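Local coordinates for protein predicted component of a thermophile-specific DNA repair system, contains a RAMP domain (Methanopyrus kandleri, PDB 4N0L) that binds RNA as the Csm3 protein of a type III-A CRISPR system and probably serves in antiviral defence, at residues A124-I128 against G129-P133; H178-T181 against Y182-N185; R217-K220 against G221-F224; A329-P333 against E334-E338. All coordinates share one frame; numbering follows the deposited sequence.

Contact 1: A124-I128 against G129-P133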
loop_
_atom_site.group_PDB
_atom_site.type_symbol
_atom_site.label_atom_id
_atom_site.label_comp_id
_atom_site.label_asym_id
_atom_site.label_seq_id
_atom_site.Cartn_x
_atom_site.Cartn_y
_atom_site.Cartn_z
ATOM N N ALA A 124 11.107 9.657 3.303
ATOM C CA ALA A 124 11.610 11.029 3.354
ATOM C C ALA A 124 13.128 11.068 3.208
ATOM O O ALA A 124 13.707 12.117 2.929
ATOM C CB ALA A 124 11.187 11.702 4.649
ATOM N N GLY A 125 13.764 9.917 3.403
ATOM C CA GLY A 125 15.210 9.809 3.334
ATOM C C GLY A 125 15.749 8.901 4.423
ATOM O O GLY A 125 15.190 7.831 4.676
ATOM N N ASP A 126 16.829 9.324 5.072
ATOM C CA ASP A 126 17.428 8.540 6.148
ATOM C C ASP A 126 16.766 8.883 7.481
ATOM O O ASP A 126 17.411 9.393 8.397
ATOM C CB ASP A 126 18.939 8.778 6.220
ATOM C CG ASP A 126 19.635 7.843 7.196
ATOM O OD1 ASP A 126 19.049 6.795 7.546
ATOM O OD2 ASP A 126 20.770 8.154 7.613
ATOM N N GLY A 127 15.469 8.601 7.575
ATOM C CA GLY A 127 14.693 8.910 8.760
ATOM C C GLY A 127 15.152 8.160 9.994
ATOM O O GLY A 127 15.088 8.684 11.107
ATOM N N ILE A 128 15.608 6.927 9.803
ATOM C CA ILE A 128 16.089 6.115 10.917
ATOM C C ILE A 128 17.435 6.622 11.428
ATOM O O ILE A 128 17.864 6.267 12.526
ATOM C CB ILE A 128 16.221 4.630 10.520
ATOM C CG1 ILE A 128 17.187 4.477 9.346
ATOM C CG2 ILE A 128 14.860 4.050 10.159
ATOM C CD1 ILE A 128 17.391 3.043 8.908
ATOM N N GLY A 129 18.093 7.459 10.630
ATOM C CA GLY A 129 19.348 8.065 11.030
ATOM C C GLY A 129 20.525 7.117 10.925
ATOM O O GLY A 129 21.442 7.165 11.744
ATOM N N PHE A 130 20.486 6.244 9.922
ATOM C CA PHE A 130 21.534 5.253 9.689
ATOM C C PHE A 130 22.907 5.905 9.516
ATOM O O PHE A 130 23.929 5.346 9.918
ATOM C CB PHE A 130 21.193 4.416 8.453
ATOM C CG PHE A 130 22.172 3.308 8.171
ATOM C CD1 PHE A 130 23.149 3.457 7.200
ATOM C CD2 PHE A 130 22.113 2.116 8.879
ATOM C CE1 PHE A 130 24.047 2.438 6.935
ATOM C CE2 PHE A 130 23.007 1.093 8.619
ATOM C CZ PHE A 130 23.977 1.255 7.647
ATOM N N SER A 131 22.922 7.091 8.917
ATOM C CA SER A 131 24.165 7.812 8.668
ATOM C C SER A 131 24.342 8.980 9.634
ATOM O O SER A 131 25.035 9.947 9.324
ATOM C CB SER A 131 24.212 8.310 7.219
ATOM O OG SER A 131 23.267 9.342 6.996
ATOM N N ASP A 132 23.705 8.889 10.798
ATOM C CA ASP A 132 23.769 9.954 11.796
ATOM C C ASP A 132 23.954 9.389 13.211
ATOM O O ASP A 132 22.999 9.335 13.987
ATOM C CB ASP A 132 22.501 10.811 11.725
ATOM C CG ASP A 132 22.624 12.118 12.490
ATOM O OD1 ASP A 132 23.607 12.295 13.240
ATOM O OD2 ASP A 132 21.719 12.968 12.348
ATOM N N PRO A 133 25.185 8.959 13.543
ATOM C CA PRO A 133 25.522 8.364 14.846
ATOM C C PRO A 133 25.372 9.339 16.012
ATOM O O PRO A 133 25.012 8.924 17.115
ATOM C CB PRO A 133 26.994 7.954 14.680
ATOM C CG PRO A 133 27.245 7.962 13.209
ATOM C CD PRO A 133 26.365 9.041 12.669
#

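Contact 2: H178-T181 against Y182-N185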
loop_
_atom_site.group_PDB
_atom_site.type_symbol
_atom_site.label_atom_id
_atom_site.label_comp_id
_atom_site.label_asym_id
_atom_site.label_seq_id
_atom_site.Cartn_x
_atom_site.Cartn_y
_atom_site.Cartn_z
ATOM N N HIS A 178 -14.573 5.548 -2.373
ATOM C CA HIS A 178 -15.921 6.025 -2.098
ATOM C C HIS A 178 -16.912 4.874 -2.223
ATOM O O HIS A 178 -16.643 3.902 -2.927
ATOM C CB HIS A 178 -16.291 7.165 -3.053
ATOM C CG HIS A 178 -15.516 8.422 -2.822
ATOM N ND1 HIS A 178 -15.936 9.409 -1.953
ATOM C CD2 HIS A 178 -14.341 8.861 -3.338
ATOM C CE1 HIS A 178 -15.062 10.396 -1.948
ATOM N NE2 HIS A 178 -14.080 10.086 -2.782
ATOM N N PRO A 179 -18.066 4.978 -1.546
ATOM C CA PRO A 179 -19.046 3.892 -1.650
ATOM C C PRO A 179 -19.564 3.720 -3.075
ATOM O O PRO A 179 -19.774 4.708 -3.779
ATOM C CB PRO A 179 -20.168 4.335 -0.703
ATOM C CG PRO A 179 -20.002 5.808 -0.560
ATOM C CD PRO A 179 -18.531 6.068 -0.672
ATOM N N THR A 180 -19.735 2.471 -3.498
ATOM C CA THR A 180 -20.242 2.178 -4.834
ATOM C C THR A 180 -21.730 2.504 -4.906
ATOM O O THR A 180 -22.385 2.653 -3.874
ATOM C CB THR A 180 -20.022 0.701 -5.220
ATOM O OG1 THR A 180 -20.835 -0.142 -4.394
ATOM C CG2 THR A 180 -18.558 0.317 -5.046
ATOM N N THR A 181 -22.251 2.635 -6.122
ATOM C CA THR A 181 -23.672 2.904 -6.328
ATOM C C THR A 181 -24.537 1.852 -5.636
ATOM O O THR A 181 -25.549 2.179 -5.016
ATOM C CB THR A 181 -24.022 2.953 -7.829
ATOM O OG1 THR A 181 -23.370 4.076 -8.435
ATOM C CG2 THR A 181 -25.522 3.080 -8.035
ATOM N N TYR A 182 -24.121 0.591 -5.734
ATOM C CA TYR A 182 -24.791 -0.503 -5.036
ATOM C C TYR A 182 -24.824 -0.258 -3.529
ATOM O O TYR A 182 -25.825 -0.519 -2.870
ATOM C CB TYR A 182 -24.103 -1.836 -5.337
ATOM C CG TYR A 182 -24.464 -2.948 -4.374
ATOM C CD1 TYR A 182 -25.658 -3.646 -4.506
ATOM C CD2 TYR A 182 -23.606 -3.307 -3.340
ATOM C CE1 TYR A 182 -25.993 -4.664 -3.631
ATOM C CE2 TYR A 182 -23.931 -4.327 -2.462
ATOM C CZ TYR A 182 -25.126 -5.000 -2.611
ATOM O OH TYR A 182 -25.457 -6.015 -1.739
ATOM N N THR A 183 -23.717 0.238 -2.989
ATOM C CA THR A 183 -23.614 0.480 -1.557
ATOM C C THR A 183 -24.567 1.598 -1.123
ATOM O O THR A 183 -25.180 1.524 -0.056
ATOM C CB THR A 183 -22.161 0.824 -1.160
ATOM O OG1 THR A 183 -21.332 -0.327 -1.362
ATOM C CG2 THR A 183 -22.071 1.243 0.295
ATOM N N VAL A 184 -24.708 2.619 -1.963
ATOM C CA VAL A 184 -25.593 3.742 -1.667
ATOM C C VAL A 184 -27.067 3.383 -1.877
ATOM O O VAL A 184 -27.913 3.670 -1.028
ATOM C CB VAL A 184 -25.249 4.971 -2.530
ATOM C CG1 VAL A 184 -26.252 6.093 -2.289
ATOM C CG2 VAL A 184 -23.834 5.445 -2.235
ATOM N N ASN A 185 -27.366 2.761 -3.014
ATOM C CA ASN A 185 -28.741 2.446 -3.388
ATOM C C ASN A 185 -29.322 1.230 -2.664
ATOM O O ASN A 185 -30.539 1.117 -2.513
ATOM C CB ASN A 185 -28.836 2.223 -4.900
ATOM C CG ASN A 185 -28.672 3.505 -5.691
ATOM O OD1 ASN A 185 -28.408 4.568 -5.127
ATOM N ND2 ASN A 185 -28.829 3.412 -7.006
#

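Contact 3: R217-K220 against G221-F224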
loop_
_atom_site.group_PDB
_atom_site.type_symbol
_atom_site.label_atom_id
_atom_site.label_comp_id
_atom_site.label_asym_id
_atom_site.label_seq_id
_atom_site.Cartn_x
_atom_site.Cartn_y
_atom_site.Cartn_z
ATOM N N ARG A 217 -23.601 5.022 11.145
ATOM C CA ARG A 217 -22.556 4.022 10.996
ATOM C C ARG A 217 -22.498 3.512 9.564
ATOM O O ARG A 217 -23.433 3.712 8.791
ATOM C CB ARG A 217 -22.815 2.868 11.955
ATOM C CG ARG A 217 -22.643 3.236 13.407
ATOM C CD ARG A 217 -22.919 2.038 14.279
ATOM N NE ARG A 217 -21.938 0.982 14.082
ATOM C CZ ARG A 217 -20.744 0.970 14.661
ATOM N NH1 ARG A 217 -20.390 1.969 15.460
ATOM N NH2 ARG A 217 -19.907 -0.031 14.438
ATOM N N VAL A 218 -21.393 2.871 9.207
ATOM C CA VAL A 218 -21.282 2.222 7.906
ATOM C C VAL A 218 -21.614 0.741 8.072
ATOM O O VAL A 218 -20.897 0.024 8.762
ATOM C CB VAL A 218 -19.873 2.379 7.308
ATOM C CG1 VAL A 218 -19.821 1.786 5.913
ATOM C CG2 VAL A 218 -19.480 3.843 7.277
ATOM N N PRO A 219 -22.713 0.281 7.452
ATOM C CA PRO A 219 -23.166 -1.105 7.635
ATOM C C PRO A 219 -22.171 -2.135 7.118
ATOM O O PRO A 219 -21.416 -1.862 6.185
ATOM C CB PRO A 219 -24.464 -1.170 6.822
ATOM C CG PRO A 219 -24.887 0.247 6.641
ATOM C CD PRO A 219 -23.633 1.059 6.606
ATOM N N LYS A 220 -22.172 -3.310 7.737
ATOM C CA LYS A 220 -21.385 -4.437 7.257
ATOM C C LYS A 220 -21.854 -4.813 5.851
ATOM O O LYS A 220 -23.048 -4.776 5.565
ATOM C CB LYS A 220 -21.512 -5.618 8.224
ATOM C CG LYS A 220 -21.302 -6.985 7.614
ATOM C CD LYS A 220 -21.527 -8.075 8.643
ATOM C CE LYS A 220 -21.415 -9.450 8.016
ATOM N NZ LYS A 220 -21.381 -10.528 9.043
ATOM N N GLY A 221 -20.916 -5.149 4.972
ATOM C CA GLY A 221 -21.252 -5.479 3.600
ATOM C C GLY A 221 -21.122 -4.297 2.657
ATOM O O GLY A 221 -21.250 -4.447 1.440
ATOM N N SER A 222 -20.868 -3.119 3.221
ATOM C CA SER A 222 -20.657 -1.914 2.422
ATOM C C SER A 222 -19.442 -2.075 1.522
ATOM O O SER A 222 -18.496 -2.789 1.858
ATOM C CB SER A 222 -20.480 -0.691 3.320
ATOM O OG SER A 222 -21.647 -0.452 4.087
ATOM N N ARG A 223 -19.468 -1.407 0.377
ATOM C CA ARG A 223 -18.421 -1.600 -0.610
ATOM C C ARG A 223 -17.901 -0.272 -1.142
ATOM O O ARG A 223 -18.673 0.619 -1.500
ATOM C CB ARG A 223 -18.935 -2.485 -1.745
ATOM C CG ARG A 223 -19.209 -3.916 -1.297
ATOM C CD ARG A 223 -20.142 -4.636 -2.246
ATOM N NE ARG A 223 -20.653 -5.880 -1.677
ATOM C CZ ARG A 223 -20.228 -7.091 -2.021
ATOM N NH1 ARG A 223 -19.279 -7.226 -2.938
ATOM N NH2 ARG A 223 -20.756 -8.168 -1.453
ATOM N N PHE A 224 -16.579 -0.146 -1.169
ATOM C CA PHE A 224 -15.927 1.074 -1.613
ATOM C C PHE A 224 -15.016 0.771 -2.792
ATOM O O PHE A 224 -14.323 -0.245 -2.802
ATOM C CB PHE A 224 -15.143 1.718 -0.464
ATOM C CG PHE A 224 -16.001 2.096 0.717
ATOM C CD1 PHE A 224 -16.427 1.134 1.626
ATOM C CD2 PHE A 224 -16.393 3.410 0.910
ATOM C CE1 PHE A 224 -17.224 1.478 2.705
ATOM C CE2 PHE A 224 -17.190 3.761 1.991
ATOM C CZ PHE A 224 -17.605 2.792 2.888
#

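Contact 4: A329-P333 against E334-E338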
loop_
_atom_site.group_PDB
_atom_site.type_symbol
_atom_site.label_atom_id
_atom_site.label_comp_id
_atom_site.label_asym_id
_atom_site.label_seq_id
_atom_site.Cartn_x
_atom_site.Cartn_y
_atom_site.Cartn_z
ATOM N N ALA A 329 -14.645 -14.064 -10.170
ATOM C CA ALA A 329 -14.837 -12.695 -10.629
ATOM C C ALA A 329 -13.729 -11.802 -10.075
ATOM O O ALA A 329 -13.410 -10.761 -10.648
ATOM C CB ALA A 329 -16.205 -12.179 -10.210
ATOM N N TYR A 330 -13.140 -12.236 -8.965
ATOM C CA TYR A 330 -12.073 -11.496 -8.304
ATOM C C TYR A 330 -11.133 -12.457 -7.585
ATOM O O TYR A 330 -11.509 -13.585 -7.274
ATOM C CB TYR A 330 -12.651 -10.482 -7.311
ATOM C CG TYR A 330 -13.286 -11.104 -6.080
ATOM C CD1 TYR A 330 -12.522 -11.430 -4.963
ATOM C CD2 TYR A 330 -14.649 -11.379 -6.043
ATOM C CE1 TYR A 330 -13.099 -12.006 -3.843
ATOM C CE2 TYR A 330 -15.235 -11.954 -4.926
ATOM C CZ TYR A 330 -14.455 -12.266 -3.831
ATOM O OH TYR A 330 -15.035 -12.835 -2.722
ATOM N N LEU A 331 -9.911 -12.008 -7.317
ATOM C CA LEU A 331 -9.015 -12.750 -6.439
ATOM C C LEU A 331 -8.637 -11.880 -5.248
ATOM O O LEU A 331 -8.509 -10.662 -5.369
ATOM C CB LEU A 331 -7.762 -13.215 -7.185
ATOM C CG LEU A 331 -7.963 -14.202 -8.338
ATOM C CD1 LEU A 331 -6.636 -14.558 -8.992
ATOM C CD2 LEU A 331 -8.680 -15.456 -7.854
ATOM N N ARG A 332 -8.472 -12.512 -4.093
ATOM C CA ARG A 332 -8.031 -11.813 -2.897
ATOM C C ARG A 332 -6.519 -11.598 -2.997
ATOM O O ARG A 332 -5.856 -12.298 -3.765
ATOM C CB ARG A 332 -8.414 -12.608 -1.645
ATOM C CG ARG A 332 -9.922 -12.714 -1.433
ATOM C CD ARG A 332 -10.483 -11.502 -0.701
ATOM N NE ARG A 332 -9.962 -11.383 0.658
ATOM C CZ ARG A 332 -10.534 -11.928 1.728
ATOM N NH1 ARG A 332 -9.988 -11.768 2.926
ATOM N NH2 ARG A 332 -11.649 -12.633 1.600
ATOM N N PRO A 333 -5.972 -10.622 -2.244
ATOM C CA PRO A 333 -4.538 -10.300 -2.295
ATOM C C PRO A 333 -3.626 -11.525 -2.229
ATOM O O PRO A 333 -2.713 -11.652 -3.045
ATOM C CB PRO A 333 -4.343 -9.416 -1.063
ATOM C CG PRO A 333 -5.642 -8.722 -0.914
ATOM C CD PRO A 333 -6.697 -9.711 -1.336
ATOM N N GLU A 334 -3.890 -12.418 -1.282
ATOM C CA GLU A 334 -3.060 -13.603 -1.088
ATOM C C GLU A 334 -3.165 -14.560 -2.277
ATOM O O GLU A 334 -2.222 -15.290 -2.586
ATOM C CB GLU A 334 -3.465 -14.316 0.203
ATOM C CG GLU A 334 -2.646 -15.549 0.537
ATOM C CD GLU A 334 -3.205 -16.308 1.724
ATOM O OE1 GLU A 334 -4.290 -15.930 2.214
ATOM O OE2 GLU A 334 -2.559 -17.283 2.168
ATOM N N GLU A 335 -4.305 -14.538 -2.957
ATOM C CA GLU A 335 -4.501 -15.379 -4.132
ATOM C C GLU A 335 -3.729 -14.844 -5.336
ATOM O O GLU A 335 -3.198 -15.616 -6.135
ATOM C CB GLU A 335 -5.990 -15.500 -4.462
ATOM C CG GLU A 335 -6.804 -16.148 -3.354
ATOM C CD GLU A 335 -8.262 -16.324 -3.725
ATOM O OE1 GLU A 335 -8.948 -15.304 -3.949
ATOM O OE2 GLU A 335 -8.723 -17.482 -3.793
ATOM N N TRP A 336 -3.666 -13.523 -5.462
ATOM C CA TRP A 336 -2.856 -12.898 -6.503
ATOM C C TRP A 336 -1.376 -13.221 -6.325
ATOM O O TRP A 336 -0.658 -13.426 -7.304
ATOM C CB TRP A 336 -3.065 -11.383 -6.520
ATOM C CG TRP A 336 -4.314 -10.966 -7.229
ATOM C CD1 TRP A 336 -5.482 -10.553 -6.658
ATOM C CD2 TRP A 336 -4.526 -10.934 -8.646
ATOM N NE1 TRP A 336 -6.405 -10.256 -7.631
ATOM C CE2 TRP A 336 -5.844 -10.485 -8.861
ATOM C CE3 TRP A 336 -3.728 -11.239 -9.755
ATOM C CZ2 TRP A 336 -6.384 -10.332 -10.136
ATOM C CZ3 TRP A 336 -4.266 -11.088 -11.021
ATOM C CH2 TRP A 336 -5.580 -10.639 -11.201
ATOM N N VAL A 337 -0.925 -13.251 -5.074
ATOM C CA VAL A 337 0.462 -13.576 -4.762
ATOM C C VAL A 337 0.832 -14.954 -5.297
ATOM O O VAL A 337 1.833 -15.114 -5.996
ATOM C CB VAL A 337 0.728 -13.550 -3.243
ATOM C CG1 VAL A 337 2.097 -14.134 -2.929
ATOM C CG2 VAL A 337 0.630 -12.136 -2.714
ATOM N N GLU A 338 -0.004 -15.939 -4.981
ATOM C CA GLU A 338 0.236 -17.328 -5.356
ATOM C C GLU A 338 0.345 -17.525 -6.866
ATOM O O GLU A 338 0.922 -18.507 -7.329
ATOM C CB GLU A 338 -0.874 -18.219 -4.794
ATOM C CG GLU A 338 -0.728 -18.521 -3.311
ATOM C CD GLU A 338 -2.036 -18.932 -2.661
ATOM O OE1 GLU A 338 -3.020 -19.172 -3.395
ATOM O OE2 GLU A 338 -2.082 -19.010 -1.415
#

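Contact 1: A124-I128 against G129-P133
Asp126 and Gly129 close a type I beta turn through the bond from Gly129 N to Asp126 O, 3.0 Å long, and a second type I turn follows at once from Gly129 to Asp132. These successive turns make up the later part of the loop between helix 116-121 and helix 133-137, beside the zinc site. Gly129, shared by both turns, has a positive phi of 77°, and a CB there would collide with Ile128 O. The Asp126 carboxylate gathers the donors of the second turn. With CG anti to the backbone N (chi1 -172°), it lies against the Phe130 and Ser131 amides. Asp126 OD1 accepts from Phe130 N at 2.8 Å on its syn side, somewhat out of the carboxylate plane. Asp126 OD2 uses its syn lone pair for Ser131 N at 2.7 Å. The same Asp126 OD2 meets Ser131 OG on the anti side at 2.8 Å, 19° out of the carboxylate plane. Three bonds thus fix the rotation of the carboxylate, and the short side chain of aspartate suits this span. Ile128 and Phe130 point the same way, Ile128 CD1 lying 4.1 Å from Phe130 CB. The Ile128 side chain also packs against His86 and Cys88, two of the zinc ligands, while the Phe130 ring meets that of Tyr148. Where the next helix starts, Asp132 at the N-cap accepts the backbone N-H of Arg135 on OD1.

Contact 2: H178-T181 against Y182-N185
Thr180 and Thr183 turn their hydroxyls toward one another by opposite first torsions. A chi1 of 67° sets Thr180 OG1 between its own backbone N and carbonyl carbon, whereas -67° swings Thr183 OG1 to the side of the backbone N. The two side chains meet at about a right angle, with Thr180 OG1 and Thr183 OG1 3.1 Å apart. Each hydroxyl has a partner farther off: Thr180 OG1 bonds to Thr306 OG1, and Thr183 OG1 accepts the backbone N-H of Arg223. The same rotation of Thr183 sends its methyl back along the chain, where Thr183 CG2 rests 3.8 Å from Pro179 CB. The pieces belong to the N terminus of helix 181-191, which follows strand 172-174, and Thr180 holds the N-cap position. Its carbonyl begins the helical bonding: Val184 N donates to Thr180 O at 3.0 Å, nearly along the C=O axis, and Thr183 N adds a weak bond to the same oxygen. One residue on, Asn185 N reaches Thr181 O at 2.8 Å with an N-H...O angle of 167°. Proline suits position 179, ahead of the helix, as a rigid apolar ring offered to Thr183 and Val184; Pro179 CB comes within 4.1 Å of Val184 CG2. On the more exposed side Thr181 and Asn185 lie side by side, the methyl Thr181 CG2 alongside the amide nitrogen Asn185 ND2 at 3.5 Å.

Contact 3: R217-K220 against G221-F224
Ser222 folds back on Pro219 with both its hydroxyl and its backbone N-H, and both donors come to Pro219 O from the same face of the carbonyl plane. The hydroxyl bond, Ser222 OG to Pro219 O, is modelled very short, at 2.5 Å, a length not to be pressed, and is tilted moderately from that plane; the backbone bond, Ser222 N to Pro219 O, is longer at 3.3 Å and stands farther above it. A chi1 of -63° puts OG beside the serine's own backbone N, which lets one small residue grip the oxygen twice. Gly221 makes the bend possible. Pro219 to Ser222 is a type II beta turn, with Lys220 and Gly221 at its two corners, and it joins the short, weakly bonded strand 217-218, which pairs with strand 20-21, to strand 223-231 of the five-stranded antiparallel sheet in the RRM-like fold. At the second corner phi is 95°, where a side chain would run into Lys220 O; glycine has none. The exposed Lys220, at the first corner, keeps its CG 3.2 Å from Gly221 N while its extended chain leads away from the turn. Val218 CG1 packs beside Ser222 OG at 3.4 Å. It meets the edge of the Phe224 ring, in the ring plane, an apolar contact with Val218 CG1 3.9 Å from Phe224 CZ. Leu16, of the neighbouring strand 7-16, touches Val218, Ser222 and Phe224 alike.

Contact 4: A329-P333 against E334-E338
The start of helix 333-338 is secured here, with Arg332 at the N-cap, Pro333 in the first turn and Leu331 just ahead of the cap. Glu335 reaches back from the third helical position: its OE1 takes the Arg332 N-H at 2.8 Å through its anti lone pair, with an essentially straight angle of 179°. A chi1 of -62°, followed by an extended chi2, carries the carboxylate back past the helix start to that amide. The other oxygen, OE2, forms a salt bridge with Arg328, so the carboxylate is held from two sides and would probably remain charged. In the reverse direction Arg332 O accepts Trp336 N at 3.0 Å and, weakly, Glu335 N. Pro333 fits the first helical position because its nitrogen needs no acceptor there, while Pro333 O accepts Val337 N at 3.1 Å. Leu331 approaches Trp336 from above: Leu331 CB sits over one face of the indole, 3.6 Å from the centroid of its five-membered ring, in a CH-pi contact set toward the rim. The indole is further fixed by the bond from Trp336 NE1 to Ile272 O in strand 268-278. Arg332 bends away, its guanidinium forming a salt bridge with Glu253 of helix 238-255. The bond from the N3 glutamate to the N-cap amide is one of the two in a capping box, arginine at the N-cap supplying no acceptor for the other, and a leucine packed on the residue five places later is the pairing of a hydrophobic staple.

In the fold
The four contacts follow one another in series, none enclosing or crossing another. Contact 1 comes first, in the loop between helices 116-121 and 133-137 near the zinc ion, and stands apart, on the opposite side of the chain's centre from the others. Contact 2 opens helix 181-191, and contact 3 then turns the chain from strand 217-218 into strand 223-231. Their centres are only about 9 Å apart and they touch: Thr180 N meets Arg223 O at 2.9 Å, and Pro179 packs on Phe224, tying the helix start to the sheet. Contact 4, near the C terminus, starts helix 333-338 against strand 268-278 and helix 238-255, its nearest atoms about 7 Å from contact 3.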